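Local coordinates for structural protein ORF273 (Acidianus two-tailed virus, PDB 4ART) that is a thermo- and acid-stable structural protein of an archaeal virus, with a precise role in the virion that is not established, at residues Y154-Y160 with P246-E252; S164-L169 with Q241-T245. The contacts are given in a common frame with arbitrary orientation. Residues are numbered along the deposited sequence.

From the N terminus, the chain reaches strand 154-161, which supplies the first half of contact 1, and runs directly into helix 162-168, which supplies that of contact 2. A largely helical excursion follows. The end of helix 229-242 and the extended residues after it return to helix 162-168 and close contact 2; strand 247-253 then pairs with strand 154-161 and closes contact 1. Contact 2 is therefore the inner closure and contact 1 the outer one. Contact 1 joins the flanking strands within the mixed sheet; contact 2 brings together the two ends of the excursion. The centres of the two contacts lie about 18 Å apart, and Tyr-160 CB meets Leu-165 CD2 at 4.2 Å.

Contact 1: residues Y154-Y160 with P246-E252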
ATOM      1  N   TYR A 154     -14.009  15.135  -5.437  1.00 40.63           N
ATOM      2  CA  TYR A 154     -13.895  14.518  -6.761  1.00 38.34           C
ATOM      3  C   TYR A 154     -13.869  13.009  -6.765  1.00 37.33           C
ATOM      4  O   TYR A 154     -13.496  12.378  -5.778  1.00 35.23           O
ATOM      5  CB  TYR A 154     -12.646  15.039  -7.510  1.00 40.23           C
ATOM      6  CG  TYR A 154     -12.463  16.540  -7.460  1.00 46.63           C
ATOM      7  CD1 TYR A 154     -13.255  17.389  -8.240  1.00 51.39           C
ATOM      8  CD2 TYR A 154     -11.487  17.118  -6.653  1.00 48.30           C
ATOM      9  CE1 TYR A 154     -13.076  18.777  -8.218  1.00 55.07           C
ATOM     10  CE2 TYR A 154     -11.315  18.504  -6.603  1.00 51.00           C
ATOM     11  CZ  TYR A 154     -12.103  19.329  -7.398  1.00 64.15           C
ATOM     12  OH  TYR A 154     -11.943  20.696  -7.358  1.00 71.07           O
ATOM     13  N   LEU A 155     -14.236  12.439  -7.919  1.00 31.90           N
ATOM     14  CA  LEU A 155     -14.180  11.014  -8.215  1.00 29.71           C
ATOM     15  C   LEU A 155     -13.518  10.834  -9.559  1.00 32.61           C
ATOM     16  O   LEU A 155     -13.803  11.576 -10.487  1.00 32.87           O
ATOM     17  CB  LEU A 155     -15.597  10.357  -8.208  1.00 28.99           C
ATOM     18  CG  LEU A 155     -15.734   8.911  -8.769  1.00 29.87           C
ATOM     19  CD1 LEU A 155     -14.953   7.894  -7.944  1.00 27.65           C
ATOM     20  CD2 LEU A 155     -17.187   8.490  -8.880  1.00 29.43           C
ATOM     21  N   ALA A 156     -12.594   9.874  -9.641  1.00 29.70           N
ATOM     22  CA  ALA A 156     -11.930   9.480 -10.872  1.00 29.02           C
ATOM     23  C   ALA A 156     -12.072   7.972 -10.977  1.00 29.68           C
ATOM     24  O   ALA A 156     -11.853   7.254 -10.005  1.00 28.17           O
ATOM     25  CB  ALA A 156     -10.470   9.872 -10.859  1.00 29.45           C
ATOM     26  N   VAL A 157     -12.547   7.508 -12.118  1.00 25.19           N
ATOM     27  CA  VAL A 157     -12.766   6.086 -12.340  1.00 23.81           C
ATOM     28  C   VAL A 157     -11.820   5.699 -13.492  1.00 29.99           C
ATOM     29  O   VAL A 157     -11.918   6.276 -14.581  1.00 30.02           O
ATOM     30  CB  VAL A 157     -14.247   5.779 -12.698  1.00 25.62           C
ATOM     31  CG1 VAL A 157     -14.467   4.277 -12.886  1.00 24.67           C
ATOM     32  CG2 VAL A 157     -15.232   6.363 -11.683  1.00 24.89           C
ATOM     33  N   ASN A 158     -10.927   4.733 -13.237  1.00 26.06           N
ATOM     34  CA  ASN A 158      -9.948   4.191 -14.203  1.00 26.09           C
ATOM     35  C   ASN A 158     -10.291   2.751 -14.535  1.00 28.56           C
ATOM     36  O   ASN A 158     -10.280   1.910 -13.654  1.00 26.99           O
ATOM     37  CB  ASN A 158      -8.512   4.265 -13.624  1.00 27.70           C
ATOM     38  CG  ASN A 158      -8.005   5.684 -13.534  1.00 54.60           C
ATOM     39  OD1 ASN A 158      -8.161   6.464 -14.440  1.00 53.61           O
ATOM     40  ND2 ASN A 158      -7.723   6.166 -12.344  1.00 57.77           N
ATOM     41  N   ILE A 159     -10.571   2.470 -15.813  1.00 27.15           N
ATOM     42  CA  ILE A 159     -10.946   1.146 -16.286  1.00 26.54           C
ATOM     43  C   ILE A 159      -9.829   0.497 -17.088  1.00 31.49           C
ATOM     44  O   ILE A 159      -9.445   0.987 -18.148  1.00 28.21           O
ATOM     45  CB  ILE A 159     -12.302   1.203 -17.037  1.00 29.88           C
ATOM     46  CG1 ILE A 159     -13.399   1.820 -16.130  1.00 32.11           C
ATOM     47  CG2 ILE A 159     -12.680  -0.173 -17.503  1.00 29.14           C
ATOM     48  CD1 ILE A 159     -14.575   2.288 -16.840  1.00 38.49           C
ATOM     49  N   TYR A 160      -9.353  -0.654 -16.605  1.00 31.40           N
ATOM     50  CA  TYR A 160      -8.272  -1.411 -17.252  1.00 30.19           C
ATOM     51  C   TYR A 160      -8.829  -2.710 -17.779  1.00 32.75           C
ATOM     52  O   TYR A 160      -9.555  -3.399 -17.075  1.00 32.02           O
ATOM     53  CB  TYR A 160      -7.162  -1.746 -16.221  1.00 29.86           C
ATOM     54  CG  TYR A 160      -6.528  -0.541 -15.554  1.00 29.93           C
ATOM     55  CD1 TYR A 160      -7.091   0.029 -14.416  1.00 29.03           C
ATOM     56  CD2 TYR A 160      -5.383   0.059 -16.087  1.00 31.89           C
ATOM     57  CE1 TYR A 160      -6.534   1.158 -13.823  1.00 29.20           C
ATOM     58  CE2 TYR A 160      -4.806   1.171 -15.491  1.00 30.05           C
ATOM     59  CZ  TYR A 160      -5.391   1.727 -14.368  1.00 35.31           C
ATOM     60  OH  TYR A 160      -4.792   2.803 -13.769  1.00 38.02           O
ATOM     61  N   PRO A 246      -5.802   3.284 -19.551  1.00 31.56           N
ATOM     62  CA  PRO A 246      -7.125   3.023 -18.961  1.00 31.70           C
ATOM     63  C   PRO A 246      -8.192   3.987 -19.504  1.00 33.43           C
ATOM     64  O   PRO A 246      -7.870   5.100 -19.888  1.00 33.93           O
ATOM     65  CB  PRO A 246      -6.916   3.306 -17.462  1.00 32.84           C
ATOM     66  CG  PRO A 246      -5.873   4.307 -17.417  1.00 36.49           C
ATOM     67  CD  PRO A 246      -4.936   4.012 -18.599  1.00 32.40           C
ATOM     68  N   TYR A 247      -9.446   3.573 -19.514  1.00 27.09           N
ATOM     69  CA  TYR A 247     -10.528   4.457 -19.895  1.00 26.63           C
ATOM     70  C   TYR A 247     -10.812   5.213 -18.614  1.00 31.38           C
ATOM     71  O   TYR A 247     -11.114   4.613 -17.583  1.00 30.49           O
ATOM     72  CB  TYR A 247     -11.724   3.641 -20.332  1.00 26.82           C
ATOM     73  CG  TYR A 247     -12.798   4.443 -21.009  1.00 26.93           C
ATOM     74  CD1 TYR A 247     -12.807   4.601 -22.393  1.00 28.29           C
ATOM     75  CD2 TYR A 247     -13.855   4.985 -20.278  1.00 27.09           C
ATOM     76  CE1 TYR A 247     -13.854   5.252 -23.034  1.00 29.85           C
ATOM     77  CE2 TYR A 247     -14.919   5.609 -20.909  1.00 27.39           C
ATOM     78  CZ  TYR A 247     -14.908   5.749 -22.286  1.00 35.07           C
ATOM     79  OH  TYR A 247     -15.919   6.416 -22.905  1.00 34.77           O
ATOM     80  N   GLN A 248     -10.602   6.523 -18.649  1.00 29.96           N
ATOM     81  CA  GLN A 248     -10.675   7.363 -17.457  1.00 31.01           C
ATOM     82  C   GLN A 248     -11.866   8.314 -17.453  1.00 33.41           C
ATOM     83  O   GLN A 248     -12.042   9.086 -18.403  1.00 32.15           O
ATOM     84  CB  GLN A 248      -9.344   8.113 -17.324  1.00 32.60           C
ATOM     85  CG  GLN A 248      -9.156   8.886 -16.027  1.00 50.74           C
ATOM     86  CD  GLN A 248      -7.742   9.415 -15.954  1.00 68.70           C
ATOM     87  OE1 GLN A 248      -7.528  10.620 -16.041  1.00 63.02           O
ATOM     88  NE2 GLN A 248      -6.735   8.521 -15.817  1.00 57.39           N
ATOM     89  N   VAL A 249     -12.720   8.225 -16.401  1.00 28.97           N
ATOM     90  CA  VAL A 249     -13.923   9.091 -16.275  1.00 28.65           C
ATOM     91  C   VAL A 249     -13.876   9.832 -14.943  1.00 33.05           C
ATOM     92  O   VAL A 249     -13.623   9.205 -13.910  1.00 31.62           O
ATOM     93  CB  VAL A 249     -15.285   8.364 -16.520  1.00 30.69           C
ATOM     94  CG1 VAL A 249     -16.462   9.331 -16.496  1.00 30.59           C
ATOM     95  CG2 VAL A 249     -15.273   7.584 -17.818  1.00 30.02           C
ATOM     96  N   CYS A 250     -14.099  11.170 -14.978  1.00 29.87           N
ATOM     97  CA  CYS A 250     -14.012  12.040 -13.812  1.00 31.28           C
ATOM     98  C   CYS A 250     -15.283  12.802 -13.501  1.00 35.19           C
ATOM     99  O   CYS A 250     -16.122  13.010 -14.370  1.00 33.93           O
ATOM    100  CB  CYS A 250     -12.790  12.952 -13.868  1.00 32.15           C
ATOM    101  SG  CYS A 250     -11.231  12.085 -14.132  1.00 35.30           S
ATOM    102  N   TYR A 251     -15.464  13.122 -12.217  1.00 32.47           N
ATOM    103  CA  TYR A 251     -16.655  13.763 -11.667  1.00 33.70           C
ATOM    104  C   TYR A 251     -16.297  14.693 -10.514  1.00 40.00           C
ATOM    105  O   TYR A 251     -15.305  14.468  -9.811  1.00 36.59           O
ATOM    106  CB  TYR A 251     -17.610  12.699 -11.097  1.00 34.09           C
ATOM    107  CG  TYR A 251     -17.932  11.537 -12.012  1.00 33.67           C
ATOM    108  CD1 TYR A 251     -17.106  10.408 -12.061  1.00 31.64           C
ATOM    109  CD2 TYR A 251     -19.096  11.532 -12.780  1.00 37.40           C
ATOM    110  CE1 TYR A 251     -17.430   9.313 -12.857  1.00 31.23           C
ATOM    111  CE2 TYR A 251     -19.405  10.462 -13.615  1.00 39.70           C
ATOM    112  CZ  TYR A 251     -18.592   9.338 -13.615  1.00 40.53           C
ATOM    113  OH  TYR A 251     -18.938   8.274 -14.406  1.00 38.64           O
ATOM    114  N   GLU A 252     -17.104  15.747 -10.329  1.00 40.61           N
ATOM    115  CA  GLU A 252     -16.944  16.679  -9.217  1.00 42.17           C
ATOM    116  C   GLU A 252     -18.184  16.593  -8.348  1.00 47.22           C
ATOM    117  O   GLU A 252     -19.288  16.467  -8.883  1.00 46.83           O
ATOM    118  CB  GLU A 252     -16.685  18.111  -9.693  1.00 44.48           C
ATOM    119  CG  GLU A 252     -17.792  18.705 -10.543  1.00 58.13           C
ATOM    120  CD  GLU A 252     -17.687  20.190 -10.830  1.00 73.60           C
ATOM    121  OE1 GLU A 252     -16.757  20.845 -10.303  1.00 52.67           O
ATOM    122  OE2 GLU A 252     -18.553  20.699 -11.579  1.00 73.67           O
TER
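Two neighbouring antiparallel strands of the mixed sheet pair here, their segment axes 4.6 Å apart at 168°. Three hydrogen-bonded pairs, Leu-155 with Tyr-251, Val-157 with Val-249 and Ile-159 with Tyr-247, each make both backbone bonds. The shortest runs from Val-157 N to Val-249 O at 2.7 Å. The longest runs from Leu-155 N to Tyr-251 O at 3.0 Å. Strands 139-146 and 258-261 flank the pair.

Apolar contacts line the face of Leu-155, Val-157 and Ile-159. Leu-155 CD2 lies 3.7 Å from Tyr-251 CD1, and Val-157 CG2 meets the edge of the same ring, 3.9 Å from CE1. Helix 23-44 covers this face, where Asp-33 and Glu-29 bind the hydroxyls of Tyr-251 and Tyr-247. The other face carries Ala-156 beside Cys-250, which is disulfide-bonded to Cys-263, and a side-chain hydrogen bond from Gln-248 NE2 to Asn-158 OD1 (2.9 Å).

Where strand pairing ends, a CH-pi contact takes over: Pro-246 CB sits over the Tyr-160 ring, 3.8 Å from its centroid.

Contact 2: residues S164-L169 with Q241-T245; sequences SLARAL and QLFPT
The C-terminal part of the short helix 162-168 packs against the extended exit of helix 229-242, burying 283 Å² in all. Residues 164-168 are helical, with Ala-168 N bonded to Ser-164 O at 3.1 Å, and Leu-169 follows at phi/psi -86/-4. In the partner, Leu-242 is still helical; Phe-243 (-92/152) breaks out into an extended course that Pro-244 (-68/135) continues. The CA atoms of Ala-168 and Phe-243 lie 5.4 Å apart, those of Ser-164 and Pro-244 6.2 Å.

Phe-243 leaves its backbone sideways, but chi1 -90° and chi2 60° bring its ring to the helix. Ala-168 CB points toward the partner and sits over one ring face, 3.8 Å from the centroid and 6° off the normal, a CH-pi contact. Leu-169 (m, t) meets the ring edge with CD2 3.6 Å from Phe-243 CZ, while Leu-165 (t, p) places CD1 3.8 Å from Phe-243 CD2. Pro-244, in a C-gamma endo pucker, turns its ring to the helix: CG is 3.8 Å from Ser-164 CB, and CD is 3.8 Å from Ala-168 CB.

Leu-165 and Leu-169 also touch helix 113-123, so three helices, 113-123, 162-168 and 229-242, meet around the site. Phe-243 also meets the ring of Tyr-239 on helix 229-242. With no polar bond between the segments, cohesion rests on close van der Waals fit and the burial of Phe-243, Leu-165 and Leu-169.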
ATOM      1  N   SER A 164      -5.125  -7.083 -21.607  1.00 31.78           N
ATOM      2  CA  SER A 164      -4.198  -6.080 -22.140  1.00 31.48           C
ATOM      3  C   SER A 164      -3.142  -5.791 -21.116  1.00 34.18           C
ATOM      4  O   SER A 164      -1.960  -5.793 -21.447  1.00 34.94           O
ATOM      5  CB  SER A 164      -4.945  -4.799 -22.498  1.00 33.77           C
ATOM      6  OG  SER A 164      -5.327  -4.863 -23.853  1.00 52.50           O
ATOM      7  N   LEU A 165      -3.559  -5.592 -19.866  1.00 29.63           N
ATOM      8  CA  LEU A 165      -2.660  -5.361 -18.758  1.00 28.21           C
ATOM      9  C   LEU A 165      -1.725  -6.557 -18.523  1.00 30.13           C
ATOM     10  O   LEU A 165      -0.518  -6.365 -18.380  1.00 28.89           O
ATOM     11  CB  LEU A 165      -3.482  -5.053 -17.495  1.00 27.81           C
ATOM     12  CG  LEU A 165      -2.732  -4.419 -16.365  1.00 29.34           C
ATOM     13  CD1 LEU A 165      -1.881  -3.225 -16.848  1.00 33.64           C
ATOM     14  CD2 LEU A 165      -3.688  -3.950 -15.319  1.00 27.65           C
ATOM     15  N   ALA A 166      -2.278  -7.782 -18.507  1.00 27.87           N
ATOM     16  CA  ALA A 166      -1.494  -9.006 -18.289  1.00 27.63           C
ATOM     17  C   ALA A 166      -0.412  -9.158 -19.373  1.00 32.41           C
ATOM     18  O   ALA A 166       0.725  -9.496 -19.044  1.00 31.83           O
ATOM     19  CB  ALA A 166      -2.410 -10.248 -18.266  1.00 28.84           C
ATOM     20  N   ARG A 167      -0.762  -8.873 -20.657  1.00 29.79           N
ATOM     21  CA  ARG A 167       0.145  -8.934 -21.790  1.00 29.73           C
ATOM     22  C   ARG A 167       1.289  -7.943 -21.640  1.00 33.68           C
ATOM     23  O   ARG A 167       2.418  -8.318 -21.885  1.00 33.08           O
ATOM     24  CB  ARG A 167      -0.601  -8.685 -23.117  1.00 27.72           C
ATOM     25  CG  ARG A 167      -1.312  -9.910 -23.642  1.00 39.40           C
ATOM     26  CD  ARG A 167      -1.747  -9.745 -25.091  1.00 45.88           C
ATOM     27  NE  ARG A 167      -2.786  -8.726 -25.256  1.00 52.77           N
ATOM     28  CZ  ARG A 167      -4.088  -8.965 -25.129  1.00 71.22           C
ATOM     29  NH1 ARG A 167      -4.521 -10.184 -24.816  1.00 60.02           N
ATOM     30  NH2 ARG A 167      -4.967  -7.987 -25.312  1.00 47.24           N
ATOM     31  N   ALA A 168       1.001  -6.688 -21.248  1.00 30.84           N
ATOM     32  CA  ALA A 168       2.024  -5.642 -21.049  1.00 29.94           C
ATOM     33  C   ALA A 168       2.964  -5.996 -19.900  1.00 33.98           C
ATOM     34  O   ALA A 168       4.108  -5.561 -19.897  1.00 35.71           O
ATOM     35  CB  ALA A 168       1.359  -4.296 -20.786  1.00 29.21           C
ATOM     36  N   LEU A 169       2.469  -6.766 -18.923  1.00 30.08           N
ATOM     37  CA  LEU A 169       3.232  -7.216 -17.765  1.00 28.00           C
ATOM     38  C   LEU A 169       4.000  -8.488 -18.091  1.00 34.85           C
ATOM     39  O   LEU A 169       4.745  -8.988 -17.241  1.00 36.89           O
ATOM     40  CB  LEU A 169       2.296  -7.435 -16.545  1.00 27.24           C
ATOM     41  CG  LEU A 169       1.860  -6.173 -15.811  1.00 30.42           C
ATOM     42  CD1 LEU A 169       0.687  -6.466 -14.864  1.00 27.00           C
ATOM     43  CD2 LEU A 169       3.064  -5.525 -15.074  1.00 29.92           C
ATOM     44  N   GLN A 241       3.554   4.564 -23.339  1.00 39.55           N
ATOM     45  CA  GLN A 241       3.758   3.919 -24.633  1.00 40.42           C
ATOM     46  C   GLN A 241       3.412   2.423 -24.639  1.00 46.65           C
ATOM     47  O   GLN A 241       2.639   1.975 -25.487  1.00 48.96           O
ATOM     48  CB  GLN A 241       5.216   4.093 -25.116  1.00 42.37           C
ATOM     49  CG  GLN A 241       5.649   5.522 -25.402  1.00 58.57           C
ATOM     50  CD  GLN A 241       4.926   6.140 -26.564  1.00 70.18           C
ATOM     51  OE1 GLN A 241       5.123   5.751 -27.729  1.00 69.38           O
ATOM     52  NE2 GLN A 241       4.091   7.135 -26.265  1.00 42.76           N
ATOM     53  N   LEU A 242       3.996   1.658 -23.703  1.00 42.41           N
ATOM     54  CA  LEU A 242       3.913   0.206 -23.637  1.00 42.01           C
ATOM     55  C   LEU A 242       2.680  -0.411 -23.004  1.00 43.35           C
ATOM     56  O   LEU A 242       2.286  -1.514 -23.373  1.00 44.08           O
ATOM     57  CB  LEU A 242       5.205  -0.350 -22.981  1.00 42.66           C
ATOM     58  CG  LEU A 242       6.542   0.077 -23.619  1.00 49.92           C
ATOM     59  CD1 LEU A 242       7.720  -0.557 -22.889  1.00 51.77           C
ATOM     60  CD2 LEU A 242       6.602  -0.291 -25.091  1.00 53.13           C
ATOM     61  N   PHE A 243       2.140   0.235 -21.999  1.00 36.88           N
ATOM     62  CA  PHE A 243       1.018  -0.299 -21.243  1.00 34.58           C
ATOM     63  C   PHE A 243      -0.304   0.194 -21.836  1.00 39.12           C
ATOM     64  O   PHE A 243      -0.330   1.254 -22.452  1.00 38.14           O
ATOM     65  CB  PHE A 243       1.174   0.094 -19.764  1.00 34.24           C
ATOM     66  CG  PHE A 243       1.954  -0.907 -18.947  1.00 34.65           C
ATOM     67  CD1 PHE A 243       3.274  -1.214 -19.267  1.00 36.64           C
ATOM     68  CD2 PHE A 243       1.356  -1.585 -17.900  1.00 35.22           C
ATOM     69  CE1 PHE A 243       3.991  -2.169 -18.527  1.00 39.29           C
ATOM     70  CE2 PHE A 243       2.072  -2.536 -17.161  1.00 35.42           C
ATOM     71  CZ  PHE A 243       3.379  -2.825 -17.486  1.00 35.63           C
ATOM     72  N   PRO A 244      -1.406  -0.567 -21.693  1.00 34.72           N
ATOM     73  CA  PRO A 244      -2.690  -0.069 -22.213  1.00 33.81           C
ATOM     74  C   PRO A 244      -3.212   1.150 -21.417  1.00 36.04           C
ATOM     75  O   PRO A 244      -3.164   1.183 -20.189  1.00 37.46           O
ATOM     76  CB  PRO A 244      -3.616  -1.285 -22.047  1.00 35.11           C
ATOM     77  CG  PRO A 244      -3.050  -2.015 -20.846  1.00 38.61           C
ATOM     78  CD  PRO A 244      -1.561  -1.866 -20.991  1.00 34.67           C
ATOM     79  N   THR A 245      -3.679   2.159 -22.124  1.00 30.43           N
ATOM     80  CA  THR A 245      -4.231   3.357 -21.520  1.00 29.69           C
ATOM     81  C   THR A 245      -5.583   2.966 -20.852  1.00 33.86           C
ATOM     82  O   THR A 245      -6.442   2.381 -21.543  1.00 31.40           O
ATOM     83  CB  THR A 245      -4.451   4.463 -22.619  1.00 30.74           C
ATOM     84  OG1 THR A 245      -3.254   4.649 -23.357  1.00 30.09           O
ATOM     85  CG2 THR A 245      -4.810   5.786 -22.016  1.00 26.47           C
TER